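Local coordinates for endoribonuclease MazF3 (Mycobacterium tuberculosis, PDB 5UCT), which cleaves mRNA and 23S rRNA as the toxin of a type II toxin-antitoxin pair, cutting mainly after the first two uridines of 5'-UUCCU-3', at residues Pro3-Gln8 against Cys71-Gln76; Thr31-Thr36 against Asp63-Ile68; Ala43-Val48 against Pro57-Cys62; Ala50-Asn55 against Gly78-Ser83. All coordinates share one frame; numbering follows the deposited sequence.

The four contacts draw one curled antiparallel sheet together. Contact 1 pairs strands 3-8 and 73-79, contact 2 pairs 29-36 with 66-69, and contact 3 is the hairpin of 45-48 and 58-61. Along the chain contact 3 is nested within contact 2, and contact 2 within contact 1. Contact 4, centred about 12 Å from the centre of contact 3 and touching it where V48 meets L54 and L80, crosses all three, so the hairpin loop is tied to the same curled sheet. Contacts 1 and 3 lie on opposite sides of the chain's centre, their centres about 18 Å apart. Contact 2, centred about 11 Å from each, is the most central and reaches the second subunit.

Contact 1 of 4, residues Pro3-Gln8 against Cys71-Gln76; sequences PIHIAQ and CDLGRQ
The imidazole of H5 meets L73 and Q76 across an antiparallel pairing, with a CH-pi contact on one face. L73 CD2 lies 4.2 Å from the ring centroid and nearly on the ring normal, while Q76 CB approaches H5 CD2 at 3.6 Å. CG of H5 lies beside the backbone N (chi1 -64°), and the ring meets the L73 methyl over one face; a flat imidazole offers a broad face to such a methyl.

Apolar packing continues where L73 CD1 reaches H5 CB at 3.9 Å and A7 CB at 4.2 Å; the single methyl of A7 thus meets the same leucine branch as the base of the histidine side chain.

Three backbone hydrogen bonds join the strands: I6 N to R75 O (2.9 Å), Q8 N to D72 O (2.9 Å) and G74 N to I6 O (2.6 Å), the last bent to 142° at the hydrogen. H5 pairs with Q76 but A7 with L73, so the register slips by one residue in a beta bulge around G74. Glycine suits this place because it tolerates an unusual strand psi of -139° and has no CB to collide with I6 O.

On its other edge strand 3-8 bonds to strand 12-17, whose I17 packs on P3, H5 and L73, and R24 of the following loop also touches these three residues.

Contact 2 of 4, residues Thr31-Thr36 against Asp63-Ile68; sequences TVAPIT and DNTQTI
V32 and Q66 form an antiparallel hydrogen-bonded pair: V32 N donates to Q66 O at 2.7 Å and Q66 N returns the bond to V32 O at 2.9 Å. The short strand axes make an angle of 124°, and the chains part beyond A33, where P34 packs on N64, its CD near N64 O and its CG 3.9 Å from N64 CB. Proline, without an N-H, fits this parting.

On one face T31 OG1 and T67 OG1 approach to 2.8 Å, each hydroxyl turned beside its own backbone N. On the face of V32 and Q66, the valine has CG1 beside the backbone N (chi1 -59°); CG2 then falls between N and the carbonyl carbon and lies 3.4 Å from Q66 O, while the same methyl just meets I68 CG2. Branched residues suit these extended backbones.

The polar ends look to the second subunit. T67 OG1 bonds to T65 O of that subunit and Q66 NE2 to its T67 O, with the same bonds returned, and T65 packs on T65 of the other copy. The pairing thus joins the centre of the curled, SH3-like sheet of the PemK/MazF fold to the interface between the two toxin subunits.

Contact 3 of 4, residues Ala43-Val48 against Pro57-Cys62; sequences ATEVPV and PSVVSC
V60 packs its CB against V46 CB at 4.1 Å and its CG2 against V48 CG1 at 4.0 Å. The V60 torsion helps: with CG1 anti to the backbone N (chi1 172°), CG2 falls beside that N, on the flank that meets V48. On the opposite face V59 CG1 rests on P47 CA, also at 4.0 Å.

Between these two layers of side chains the backbones form a regular antiparallel ladder. V60 N gives V46 O a nearly straight bond of 2.8 Å, and V46 N answers on a lone pair of V60 O. V48 and S58 are likewise bonded both ways, although V48 N stands 40° out of the carbonyl plane of S58 O. P47 faces V59 in a non-hydrogen-bonded pair, so proline's missing N-H costs this ladder nothing.

Strands 45-48 and 58-61 are thus the two arms of a beta hairpin with a long connecting loop, set in the curled sheet of the MazF fold. At the end of the hairpin away from that loop, C62 N donates to T44 O at 3.2 Å. A water here lies close to T44 OG1, too close to be read with confidence, and donates weakly to S61 OG.

Further out, strand 29-36 borders the second arm: V59 and S61 bond to the backbones of T36 and P34, S58 OG bonds to T36 O, and A33 and I35 receive V60. Helix 85-96 packs on V46 and C62 through A91. T44 OG1 is fixed by D63 OD2, S61 OG by N64 OD1, and the carboxylate of E45 by R40 N.

Contact 4 of 4, residues Ala50-Asn55 against Gly78-Ser83; sequences AVNGLN and GYLLAS
N52 O lies 3.2 Å from G78 CA in a CA-H...O contact, where a turn with helical backbone angles at 50-52 meets strand 73-79 near its C-terminal end. Both glycines nearby, G53 and G78, have positive phi angles that this residue type readily accepts, and the bare CA of G78 allows the carbonyl of N52 so near.

N52 carries the polar link. Its ND2 donates to Y79 O at 3.3 Å, almost straight at the hydrogen and on a lone pair of the carbonyl, with that oxygen close to the plane of the N52 amide. CG lies beside the backbone N (chi1 -54°), and ND2 is the end of the amide that comes to the oxygen. Asparagine suits the place because both ends of its amide are used: ND2 also bonds to Q84 OE1, and OD1 accepts from D49 N, fixing the rotation of the group.

Apolar packing follows beside it. L81 CD1 approaches V51 CG1 at 4.1 Å, the two side chains crossing at about a right angle, and the same methyl lies 4.0 Å from N52 ND2.

Nearby, L80 packs on L16 and V48, and L54 on P14 and V48. Here a side-chain amide to backbone carbonyl bond fastens the loop between hairpin strands 45-48 and 58-61 to the end of strand 73-79 in the MazF fold.

Contact 1 of 4, residues Pro3-Gln8 against Cys71-Gln76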
# COMPACT_ATOMS: atom_id res chain seq x y z
N PRO A 3 15.24 -1.74 -2.37
CA PRO A 3 15.86 -2.99 -1.92
C PRO A 3 14.82 -4.08 -1.65
O PRO A 3 13.61 -3.85 -1.66
CB PRO A 3 16.57 -2.58 -0.63
CG PRO A 3 15.74 -1.47 -0.10
CD PRO A 3 15.20 -0.73 -1.30
N ILE A 4 15.34 -5.28 -1.41
CA ILE A 4 14.54 -6.47 -1.15
C ILE A 4 15.05 -7.10 0.13
O ILE A 4 16.14 -7.68 0.15
CB ILE A 4 14.61 -7.48 -2.31
CG1 ILE A 4 14.25 -6.82 -3.64
CG2 ILE A 4 13.70 -8.67 -2.04
CD1 ILE A 4 14.23 -7.79 -4.81
N HIS A 5 14.26 -7.01 1.20
CA HIS A 5 14.60 -7.59 2.49
C HIS A 5 13.76 -8.84 2.75
O HIS A 5 12.78 -9.11 2.06
CB HIS A 5 14.40 -6.59 3.62
CG HIS A 5 15.29 -5.39 3.55
ND1 HIS A 5 14.98 -4.27 2.82
CD2 HIS A 5 16.49 -5.14 4.13
CE1 HIS A 5 15.95 -3.38 2.94
NE2 HIS A 5 16.88 -3.89 3.73
N ILE A 6 14.17 -9.59 3.76
CA ILE A 6 13.32 -10.60 4.38
C ILE A 6 12.55 -9.92 5.50
O ILE A 6 13.11 -9.12 6.26
CB ILE A 6 14.16 -11.78 4.91
CG1 ILE A 6 14.91 -12.46 3.77
CG2 ILE A 6 13.27 -12.79 5.63
CD1 ILE A 6 15.78 -13.62 4.21
N ALA A 7 11.25 -10.21 5.60
CA ALA A 7 10.41 -9.58 6.60
C ALA A 7 9.55 -10.62 7.29
O ALA A 7 9.23 -11.67 6.71
CB ALA A 7 9.53 -8.49 5.99
N GLN A 8 9.16 -10.32 8.53
CA GLN A 8 8.30 -11.19 9.32
C GLN A 8 6.86 -10.71 9.15
O GLN A 8 6.40 -9.81 9.85
CB GLN A 8 8.72 -11.18 10.78
CG GLN A 8 7.96 -12.18 11.65
CD GLN A 8 8.26 -13.61 11.27
OE1 GLN A 8 9.39 -13.94 10.90
NE2 GLN A 8 7.26 -14.48 11.36
N CYS A 71 11.09 -3.25 13.15
CA CYS A 71 11.58 -4.36 13.95
C CYS A 71 11.36 -5.70 13.25
O CYS A 71 12.13 -6.64 13.47
CB CYS A 71 10.90 -4.37 15.32
SG CYS A 71 11.48 -3.11 16.48
N ASP A 72 10.33 -5.81 12.42
CA ASP A 72 10.06 -7.02 11.66
C ASP A 72 10.82 -7.08 10.35
O ASP A 72 10.65 -8.04 9.59
CB ASP A 72 8.55 -7.16 11.40
CG ASP A 72 7.74 -7.20 12.68
OD1 ASP A 72 8.28 -7.61 13.72
OD2 ASP A 72 6.55 -6.83 12.63
N LEU A 73 11.64 -6.07 10.05
CA LEU A 73 12.43 -6.06 8.83
C LEU A 73 13.77 -6.74 9.09
O LEU A 73 14.47 -6.41 10.05
CB LEU A 73 12.65 -4.63 8.33
CG LEU A 73 12.95 -4.50 6.83
CD1 LEU A 73 11.76 -4.96 6.01
CD2 LEU A 73 13.34 -3.07 6.47
N GLY A 74 14.13 -7.69 8.23
CA GLY A 74 15.32 -8.49 8.45
C GLY A 74 16.43 -8.28 7.45
O GLY A 74 16.71 -7.15 7.04
N ARG A 75 17.07 -9.38 7.04
CA ARG A 75 18.26 -9.30 6.21
C ARG A 75 17.96 -8.69 4.85
O ARG A 75 16.90 -8.92 4.26
CB ARG A 75 18.87 -10.70 6.02
CG ARG A 75 19.61 -11.25 7.23
CD ARG A 75 18.67 -11.88 8.24
NE ARG A 75 18.53 -11.06 9.44
CZ ARG A 75 19.35 -11.13 10.48
NH1 ARG A 75 20.37 -11.98 10.47
NH2 ARG A 75 19.15 -10.35 11.53
N GLN A 76 18.91 -7.91 4.34
CA GLN A 76 18.86 -7.40 2.98
C GLN A 76 19.35 -8.47 2.02
O GLN A 76 20.50 -8.92 2.12
CB GLN A 76 19.72 -6.13 2.87
CG GLN A 76 20.33 -5.87 1.50
CD GLN A 76 19.33 -5.36 0.48
OE1 GLN A 76 18.41 -6.07 0.09
NE2 GLN A 76 19.52 -4.11 0.05

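Contact 2 of 4, residues Thr31-Thr36 against Asp63-Ile68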
# COMPACT_ATOMS: atom_id res chain seq x y z
N THR A 31 6.44 0.49 4.47
CA THR A 31 5.45 -0.15 3.62
C THR A 31 6.16 -1.07 2.63
O THR A 31 7.10 -0.65 1.96
CB THR A 31 4.61 0.89 2.87
OG1 THR A 31 3.98 1.76 3.81
CG2 THR A 31 3.54 0.21 2.03
N VAL A 32 5.71 -2.32 2.56
CA VAL A 32 6.37 -3.35 1.77
C VAL A 32 5.34 -4.05 0.89
O VAL A 32 4.13 -3.97 1.12
CB VAL A 32 7.10 -4.38 2.65
CG1 VAL A 32 8.16 -3.69 3.50
CG2 VAL A 32 6.12 -5.13 3.52
N ALA A 33 5.84 -4.74 -0.13
CA ALA A 33 5.03 -5.59 -0.99
C ALA A 33 5.58 -7.00 -0.94
O ALA A 33 6.76 -7.21 -1.25
CB ALA A 33 5.01 -5.07 -2.44
N PRO A 34 4.78 -8.00 -0.55
CA PRO A 34 5.32 -9.35 -0.39
C PRO A 34 5.63 -10.00 -1.73
O PRO A 34 5.08 -9.63 -2.78
CB PRO A 34 4.19 -10.09 0.33
CG PRO A 34 2.96 -9.38 -0.10
CD PRO A 34 3.34 -7.94 -0.25
N ILE A 35 6.52 -10.98 -1.69
CA ILE A 35 6.94 -11.74 -2.86
C ILE A 35 6.59 -13.20 -2.62
O ILE A 35 7.16 -13.84 -1.72
CB ILE A 35 8.44 -11.57 -3.14
CG1 ILE A 35 8.80 -10.11 -3.38
CG2 ILE A 35 8.85 -12.38 -4.35
CD1 ILE A 35 10.25 -9.93 -3.73
N THR A 36 5.67 -13.73 -3.42
CA THR A 36 5.25 -15.12 -3.31
C THR A 36 5.52 -15.86 -4.61
O THR A 36 5.44 -15.28 -5.70
CB THR A 36 3.76 -15.23 -2.93
OG1 THR A 36 3.39 -16.61 -2.82
CG2 THR A 36 2.88 -14.56 -3.98
N ASP A 63 -1.10 -6.28 -4.72
CA ASP A 63 -2.42 -6.22 -4.12
C ASP A 63 -2.41 -6.52 -2.63
O ASP A 63 -3.45 -6.40 -1.98
CB ASP A 63 -3.37 -7.19 -4.83
CG ASP A 63 -4.08 -6.55 -6.00
OD1 ASP A 63 -4.57 -5.41 -5.85
OD2 ASP A 63 -4.15 -7.19 -7.07
N ASN A 64 -1.26 -6.90 -2.08
CA ASN A 64 -1.14 -7.30 -0.68
C ASN A 64 -0.08 -6.48 0.05
O ASN A 64 0.63 -6.99 0.91
CB ASN A 64 -0.82 -8.79 -0.57
CG ASN A 64 -1.89 -9.67 -1.18
OD1 ASN A 64 -1.62 -10.46 -2.08
ND2 ASN A 64 -3.12 -9.54 -0.69
N THR A 65 0.05 -5.21 -0.29
CA THR A 65 1.03 -4.36 0.37
C THR A 65 0.68 -4.17 1.84
O THR A 65 -0.50 -4.11 2.21
CB THR A 65 1.13 -3.00 -0.32
OG1 THR A 65 0.01 -2.20 0.06
CG2 THR A 65 1.15 -3.17 -1.84
N GLN A 66 1.71 -4.09 2.68
CA GLN A 66 1.52 -3.97 4.11
C GLN A 66 2.53 -2.98 4.67
O GLN A 66 3.64 -2.84 4.15
CB GLN A 66 1.69 -5.32 4.82
CG GLN A 66 0.74 -6.42 4.33
CD GLN A 66 -0.61 -6.38 5.02
OE1 GLN A 66 -0.85 -5.54 5.88
NE2 GLN A 66 -1.49 -7.30 4.64
N THR A 67 2.14 -2.29 5.74
CA THR A 67 3.03 -1.43 6.51
C THR A 67 3.38 -2.17 7.80
O THR A 67 2.51 -2.37 8.66
CB THR A 67 2.40 -0.08 6.81
OG1 THR A 67 2.13 0.61 5.58
CG2 THR A 67 3.33 0.77 7.66
N ILE A 68 4.63 -2.58 7.93
CA ILE A 68 5.08 -3.39 9.06
C ILE A 68 6.05 -2.58 9.91
O ILE A 68 6.64 -1.61 9.41
CB ILE A 68 5.73 -4.70 8.59
CG1 ILE A 68 7.07 -4.42 7.90
CG2 ILE A 68 4.80 -5.45 7.66
CD1 ILE A 68 7.83 -5.67 7.52

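Contact 3 of 4, residues Ala43-Val48 against Pro57-Cys62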
# COMPACT_ATOMS: atom_id res chain seq x y z
N ALA A 43 -2.47 -8.46 -13.38
CA ALA A 43 -1.75 -7.28 -13.84
C ALA A 43 -0.97 -6.61 -12.72
O ALA A 43 0.05 -5.95 -12.98
CB ALA A 43 -2.72 -6.29 -14.47
N THR A 44 -1.42 -6.75 -11.48
CA THR A 44 -0.79 -6.11 -10.33
C THR A 44 0.44 -6.85 -9.83
O THR A 44 0.89 -6.60 -8.71
CB THR A 44 -1.80 -5.95 -9.19
OG1 THR A 44 -2.10 -7.24 -8.64
CG2 THR A 44 -3.08 -5.33 -9.70
N GLU A 45 0.99 -7.76 -10.63
CA GLU A 45 2.17 -8.52 -10.27
C GLU A 45 3.37 -8.02 -11.08
O GLU A 45 3.23 -7.58 -12.22
CB GLU A 45 1.96 -10.01 -10.50
CG GLU A 45 0.80 -10.61 -9.72
CD GLU A 45 0.52 -12.05 -10.09
OE1 GLU A 45 0.96 -12.48 -11.18
OE2 GLU A 45 -0.15 -12.75 -9.30
N VAL A 46 4.55 -8.10 -10.46
CA VAL A 46 5.80 -7.73 -11.11
C VAL A 46 6.75 -8.91 -11.00
O VAL A 46 7.07 -9.35 -9.89
CB VAL A 46 6.44 -6.47 -10.51
CG1 VAL A 46 7.73 -6.12 -11.24
CG2 VAL A 46 5.47 -5.30 -10.56
N PRO A 47 7.23 -9.48 -12.11
CA PRO A 47 8.06 -10.68 -12.02
C PRO A 47 9.44 -10.39 -11.45
O PRO A 47 10.07 -9.38 -11.78
CB PRO A 47 8.16 -11.16 -13.47
CG PRO A 47 7.04 -10.47 -14.19
CD PRO A 47 6.87 -9.15 -13.50
N VAL A 48 9.90 -11.29 -10.58
CA VAL A 48 11.27 -11.28 -10.06
C VAL A 48 11.76 -12.73 -10.06
O VAL A 48 10.98 -13.67 -9.94
CB VAL A 48 11.35 -10.67 -8.65
CG1 VAL A 48 11.09 -9.17 -8.70
CG2 VAL A 48 10.37 -11.35 -7.71
N PRO A 57 11.57 -18.78 -9.51
CA PRO A 57 10.97 -17.52 -9.95
C PRO A 57 9.77 -17.14 -9.09
O PRO A 57 9.04 -18.00 -8.59
CB PRO A 57 10.55 -17.82 -11.40
CG PRO A 57 10.54 -19.30 -11.51
CD PRO A 57 11.62 -19.77 -10.59
N SER A 58 9.58 -15.84 -8.92
CA SER A 58 8.56 -15.32 -8.01
C SER A 58 7.99 -14.03 -8.58
O SER A 58 8.37 -13.59 -9.67
CB SER A 58 9.15 -15.12 -6.61
OG SER A 58 8.14 -15.12 -5.63
N VAL A 59 7.05 -13.42 -7.85
CA VAL A 59 6.39 -12.21 -8.30
C VAL A 59 6.15 -11.29 -7.11
O VAL A 59 5.93 -11.75 -5.98
CB VAL A 59 5.06 -12.50 -9.03
CG1 VAL A 59 5.31 -13.14 -10.38
CG2 VAL A 59 4.16 -13.37 -8.16
N VAL A 60 6.20 -9.99 -7.36
CA VAL A 60 5.85 -8.98 -6.36
C VAL A 60 4.33 -8.78 -6.40
O VAL A 60 3.78 -8.36 -7.41
CB VAL A 60 6.58 -7.66 -6.61
CG1 VAL A 60 6.06 -6.57 -5.69
CG2 VAL A 60 8.08 -7.84 -6.43
N SER A 61 3.67 -9.09 -5.29
CA SER A 61 2.21 -9.01 -5.19
C SER A 61 1.82 -7.63 -4.68
O SER A 61 1.84 -7.38 -3.48
CB SER A 61 1.67 -10.12 -4.28
OG SER A 61 0.29 -9.93 -4.01
N CYS A 62 1.46 -6.74 -5.60
CA CYS A 62 1.12 -5.37 -5.25
C CYS A 62 -0.30 -5.22 -4.71
O CYS A 62 -0.67 -4.12 -4.29
CB CYS A 62 1.30 -4.45 -6.46
SG CYS A 62 3.03 -4.08 -6.84
O HOH W 1 -0.83 -8.22 -6.72

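Contact 4 of 4, residues Ala50-Asn55 against Gly78-Ser83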
# COMPACT_ATOMS: atom_id res chain seq x y z
N ALA A 50 15.74 -15.34 -9.91
CA ALA A 50 16.99 -15.58 -9.20
C ALA A 50 17.97 -14.44 -9.35
O ALA A 50 18.87 -14.29 -8.51
CB ALA A 50 17.62 -16.89 -9.67
N VAL A 51 17.84 -13.64 -10.41
CA VAL A 51 18.67 -12.45 -10.56
C VAL A 51 18.45 -11.50 -9.38
O VAL A 51 19.40 -10.93 -8.83
CB VAL A 51 18.37 -11.76 -11.91
CG1 VAL A 51 18.97 -10.36 -11.94
CG2 VAL A 51 18.91 -12.61 -13.05
N ASN A 52 17.19 -11.33 -8.97
CA ASN A 52 16.89 -10.43 -7.86
C ASN A 52 17.39 -10.99 -6.53
O ASN A 52 17.82 -10.23 -5.66
CB ASN A 52 15.39 -10.15 -7.81
CG ASN A 52 14.85 -9.65 -9.13
OD1 ASN A 52 14.40 -10.43 -9.97
ND2 ASN A 52 14.88 -8.33 -9.33
N GLY A 53 17.34 -12.31 -6.36
CA GLY A 53 17.86 -12.92 -5.15
C GLY A 53 17.03 -14.06 -4.61
O GLY A 53 17.17 -14.44 -3.45
N LEU A 54 16.15 -14.62 -5.44
CA LEU A 54 15.29 -15.72 -5.04
C LEU A 54 15.83 -17.04 -5.59
O LEU A 54 16.71 -17.08 -6.45
CB LEU A 54 13.85 -15.49 -5.53
CG LEU A 54 13.07 -14.30 -4.97
CD1 LEU A 54 13.30 -14.16 -3.47
CD2 LEU A 54 13.38 -13.00 -5.70
N ASN A 55 15.29 -18.14 -5.06
CA ASN A 55 15.60 -19.45 -5.59
C ASN A 55 14.80 -19.69 -6.87
O ASN A 55 15.32 -19.51 -7.98
CB ASN A 55 15.31 -20.54 -4.56
CG ASN A 55 16.07 -20.34 -3.27
OD1 ASN A 55 17.20 -19.85 -3.26
ND2 ASN A 55 15.45 -20.72 -2.15
N GLY A 78 19.04 -8.69 -1.84
CA GLY A 78 18.85 -8.46 -3.25
C GLY A 78 18.46 -7.03 -3.53
O GLY A 78 18.65 -6.13 -2.70
N TYR A 79 17.90 -6.83 -4.72
CA TYR A 79 17.60 -5.50 -5.24
C TYR A 79 16.60 -5.65 -6.38
O TYR A 79 16.62 -6.66 -7.10
CB TYR A 79 18.87 -4.80 -5.73
CG TYR A 79 18.86 -3.30 -5.60
CD1 TYR A 79 17.88 -2.65 -4.86
CD2 TYR A 79 19.83 -2.52 -6.21
CE1 TYR A 79 17.87 -1.27 -4.74
CE2 TYR A 79 19.84 -1.15 -6.09
CZ TYR A 79 18.85 -0.53 -5.35
OH TYR A 79 18.85 0.84 -5.23
N LEU A 80 15.74 -4.66 -6.54
CA LEU A 80 14.89 -4.57 -7.72
C LEU A 80 15.62 -3.76 -8.77
O LEU A 80 15.96 -2.59 -8.54
CB LEU A 80 13.53 -3.93 -7.40
CG LEU A 80 12.54 -3.92 -8.57
CD1 LEU A 80 11.95 -5.31 -8.79
CD2 LEU A 80 11.45 -2.89 -8.38
N LEU A 81 15.88 -4.37 -9.92
CA LEU A 81 16.62 -3.70 -10.98
C LEU A 81 15.89 -2.45 -11.43
O LEU A 81 14.66 -2.41 -11.48
CB LEU A 81 16.83 -4.65 -12.17
CG LEU A 81 18.03 -5.61 -12.14
CD1 LEU A 81 18.01 -6.51 -10.92
CD2 LEU A 81 18.07 -6.43 -13.42
N ALA A 82 16.67 -1.40 -11.74
CA ALA A 82 16.08 -0.13 -12.13
C ALA A 82 15.27 -0.23 -13.41
O ALA A 82 14.40 0.62 -13.65
CB ALA A 82 17.18 0.93 -12.29
N SER A 83 15.53 -1.24 -14.24
CA SER A 83 14.72 -1.45 -15.44
C SER A 83 13.32 -1.94 -15.11
O SER A 83 12.42 -1.83 -15.95
CB SER A 83 15.42 -2.44 -16.38
OG SER A 83 15.69 -3.66 -15.72